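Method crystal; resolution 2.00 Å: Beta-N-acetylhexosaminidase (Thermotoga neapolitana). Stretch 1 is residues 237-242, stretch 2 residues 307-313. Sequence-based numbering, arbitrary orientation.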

# COMPACT_ATOMS: atom_id res chain seq x y z
N ASN B 237 -17.61 28.75 17.29
CA ASN B 237 -16.29 29.26 17.63
C ASN B 237 -15.10 28.54 16.91
O ASN B 237 -13.96 28.47 17.42
N PHE B 238 -15.34 28.07 15.69
CA PHE B 238 -14.28 27.45 14.92
C PHE B 238 -13.48 28.54 14.23
O PHE B 238 -14.02 29.28 13.42
N LYS B 239 -12.20 28.65 14.56
CA LYS B 239 -11.38 29.71 13.98
C LYS B 239 -10.35 29.10 13.03
O LYS B 239 -9.38 29.76 12.62
N GLY B 240 -10.54 27.82 12.71
CA GLY B 240 -9.58 27.14 11.87
C GLY B 240 -9.88 27.29 10.40
O GLY B 240 -10.58 28.20 9.97
N LEU B 241 -9.34 26.35 9.62
CA LEU B 241 -9.39 26.37 8.17
C LEU B 241 -10.71 25.81 7.65
O LEU B 241 -11.12 24.68 8.02
N VAL B 242 -11.37 26.60 6.80
CA VAL B 242 -12.62 26.20 6.16
C VAL B 242 -12.47 26.11 4.66
O VAL B 242 -12.06 27.07 4.00
N LYS B 307 -3.61 34.16 6.58
CA LYS B 307 -2.99 33.92 7.88
C LYS B 307 -3.28 32.48 8.36
O LYS B 307 -2.36 31.75 8.81
N ILE B 308 -4.54 32.07 8.23
CA ILE B 308 -4.94 30.73 8.62
C ILE B 308 -4.18 29.65 7.82
O ILE B 308 -3.61 28.72 8.40
N VAL B 309 -4.16 29.80 6.49
CA VAL B 309 -3.47 28.82 5.68
C VAL B 309 -2.00 28.72 6.06
O VAL B 309 -1.45 27.62 6.18
N ASP B 310 -1.36 29.87 6.30
CA ASP B 310 0.05 29.86 6.70
C ASP B 310 0.25 29.16 8.04
O ASP B 310 1.19 28.38 8.22
N GLU B 311 -0.65 29.40 8.98
CA GLU B 311 -0.55 28.66 10.23
C GLU B 311 -0.61 27.14 9.95
O GLU B 311 0.27 26.40 10.41
N TYR B 312 -1.58 26.69 9.15
CA TYR B 312 -1.69 25.23 8.89
C TYR B 312 -0.43 24.69 8.20
O TYR B 312 0.09 23.64 8.57
N LEU B 313 0.01 25.39 7.16
CA LEU B 313 1.20 25.04 6.42
C LEU B 313 2.37 24.86 7.37
O LEU B 313 3.07 23.84 7.32

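A short loop that runs into a β-strand packs against one side of a helix in a small, mostly apolar contact, fastened by a single backbone-to-side-chain hydrogen bond. The two stretches bury 269 Å² between them, both sides summed, and the backbones come nearest at Leu241 and Ile308, whose CA atoms lie 6.2 Å apart. Touching residues are at least 67 positions apart in sequence, so this is a tertiary contact within one chain.

Leu241 is the centre of the loop-and-strand side. Its CA-to-CB bond points toward the helix, and with chi1 t and chi2 p the buried side chain meets three helix residues. Its CB sits over one face of the Tyr312 ring, 3.7 Å from the ring centroid and 17° off the normal, a CH-pi contact; the closest side-chain pair is Leu241 CB to Tyr312 CZ at 3.5 Å. The same CB lies 3.9 Å from Ile308 CG2, and further out Leu241 CD1 reaches Val309 CG2 at 4.0 Å. Val242, next in sequence, points its CB away and takes no part.

On the helix, Ile308 and Tyr312 stand one turn apart, linked by the backbone hydrogen bond from Tyr312 N to Ile308 O (3.0 Å), and both direct their CA-to-CB bonds toward the other stretch. Val309, with chi1 t, points sideways and adds its CG2 to the apolar cluster. Ile308 adopts chi1 m and chi2 t, an extended conformation that carries CD1 out to the loop backbone, 3.7 Å from Lys239 O and likewise 3.7 Å from Gly240 O; its CG2 meanwhile lies 3.8 Å from Leu241 CA.

Tyr312, chi1 m with chi2 at 65°, brings its hydroxyl up to the loop. Leu241 N donates to Tyr312 OH over 3.1 Å with an N-H...O angle of 161°, a nearly straight bond that ties the backbone to the ring whose face Leu241 CB sits over. The hydroxyl is also hydrogen-bonded elsewhere in the structure. Gly240 CA comes within 3.3 Å of Tyr312 OH, at the ring edge and near its plane. Here the absence of a side chain matters: a CB in ideal position on Gly240 would lie 2.4 Å from Tyr312 OH, a clash. Phe238, chi1 t, starts sideways, but the end of its ring comes nearer, placing CZ 4.0 Å from Tyr312 OH in an oblique approach.

The charged side chains stay out of this packing. Lys239, chi1 and chi2 both m, leads its end away from the helix, and its NZ is hydrogen-bonded elsewhere. Glu311 points its CB toward the loop without making contact; along the helix, Lys307 NZ forms a salt bridge to Glu311 OE1 with a very short hydrogen bond of 2.3 Å. No salt bridge crosses between the stretches; the Leu241 N to Tyr312 OH bond is the one hydrogen bond across them, and the rest is van der Waals packing, much of it between apolar side chains.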

# COMPACT_ATOMS: atom_id res chain seq x y z
CB ASN B 237 -16.11 29.21 19.16
CG ASN B 237 -15.10 30.21 19.66
OD1 ASN B 237 -15.01 31.32 19.12
ND2 ASN B 237 -14.29 29.82 20.66
CB PHE B 238 -14.82 26.44 13.89
CG PHE B 238 -13.72 25.78 13.07
CD1 PHE B 238 -12.77 24.98 13.66
CD2 PHE B 238 -13.65 25.98 11.69
CE1 PHE B 238 -11.74 24.39 12.90
CE2 PHE B 238 -12.63 25.40 10.92
CZ PHE B 238 -11.67 24.60 11.53
CB LYS B 239 -10.70 30.55 15.10
CG LYS B 239 -11.68 31.10 16.18
CD LYS B 239 -12.90 31.76 15.54
CE LYS B 239 -13.68 32.64 16.52
NZ LYS B 239 -15.01 33.05 15.95
CB LEU B 241 -8.18 25.58 7.61
CG LEU B 241 -8.05 25.39 6.10
CD1 LEU B 241 -7.87 26.75 5.37
CD2 LEU B 241 -6.87 24.45 5.77
CB VAL B 242 -13.80 27.23 6.46
CG1 VAL B 242 -15.05 26.97 5.55
CG2 VAL B 242 -14.15 27.24 7.91
CB LYS B 307 -3.51 34.92 8.92
CG LYS B 307 -2.89 34.77 10.30
CD LYS B 307 -3.18 35.99 11.18
CE LYS B 307 -3.01 35.65 12.67
NZ LYS B 307 -1.95 34.61 12.89
CB ILE B 308 -6.47 30.56 8.47
CG1 ILE B 308 -7.20 31.45 9.47
CG2 ILE B 308 -6.88 29.13 8.72
CD1 ILE B 308 -8.70 31.34 9.40
CB VAL B 309 -3.58 29.14 4.19
CG1 VAL B 309 -2.61 28.25 3.38
CG2 VAL B 309 -5.00 28.94 3.73
CB ASP B 310 0.59 31.29 6.72
CG ASP B 310 1.04 31.75 5.34
OD1 ASP B 310 1.21 30.87 4.46
OD2 ASP B 310 1.18 32.97 5.13
CB GLU B 311 -1.62 29.12 11.23
CG GLU B 311 -1.32 30.54 11.74
CD GLU B 311 -2.48 31.22 12.49
OE1 GLU B 311 -2.25 32.30 13.10
OE2 GLU B 311 -3.64 30.72 12.45
CB TYR B 312 -2.94 24.89 8.05
CG TYR B 312 -4.19 24.76 8.90
CD1 TYR B 312 -4.71 25.87 9.58
CD2 TYR B 312 -4.84 23.53 9.08
CE1 TYR B 312 -5.86 25.77 10.39
CE2 TYR B 312 -6.00 23.42 9.91
CZ TYR B 312 -6.50 24.55 10.56
OH TYR B 312 -7.65 24.49 11.37
CB LEU B 313 1.54 26.12 5.39
CG LEU B 313 0.69 26.07 4.12
CD1 LEU B 313 0.97 27.23 3.18
CD2 LEU B 313 0.97 24.74 3.42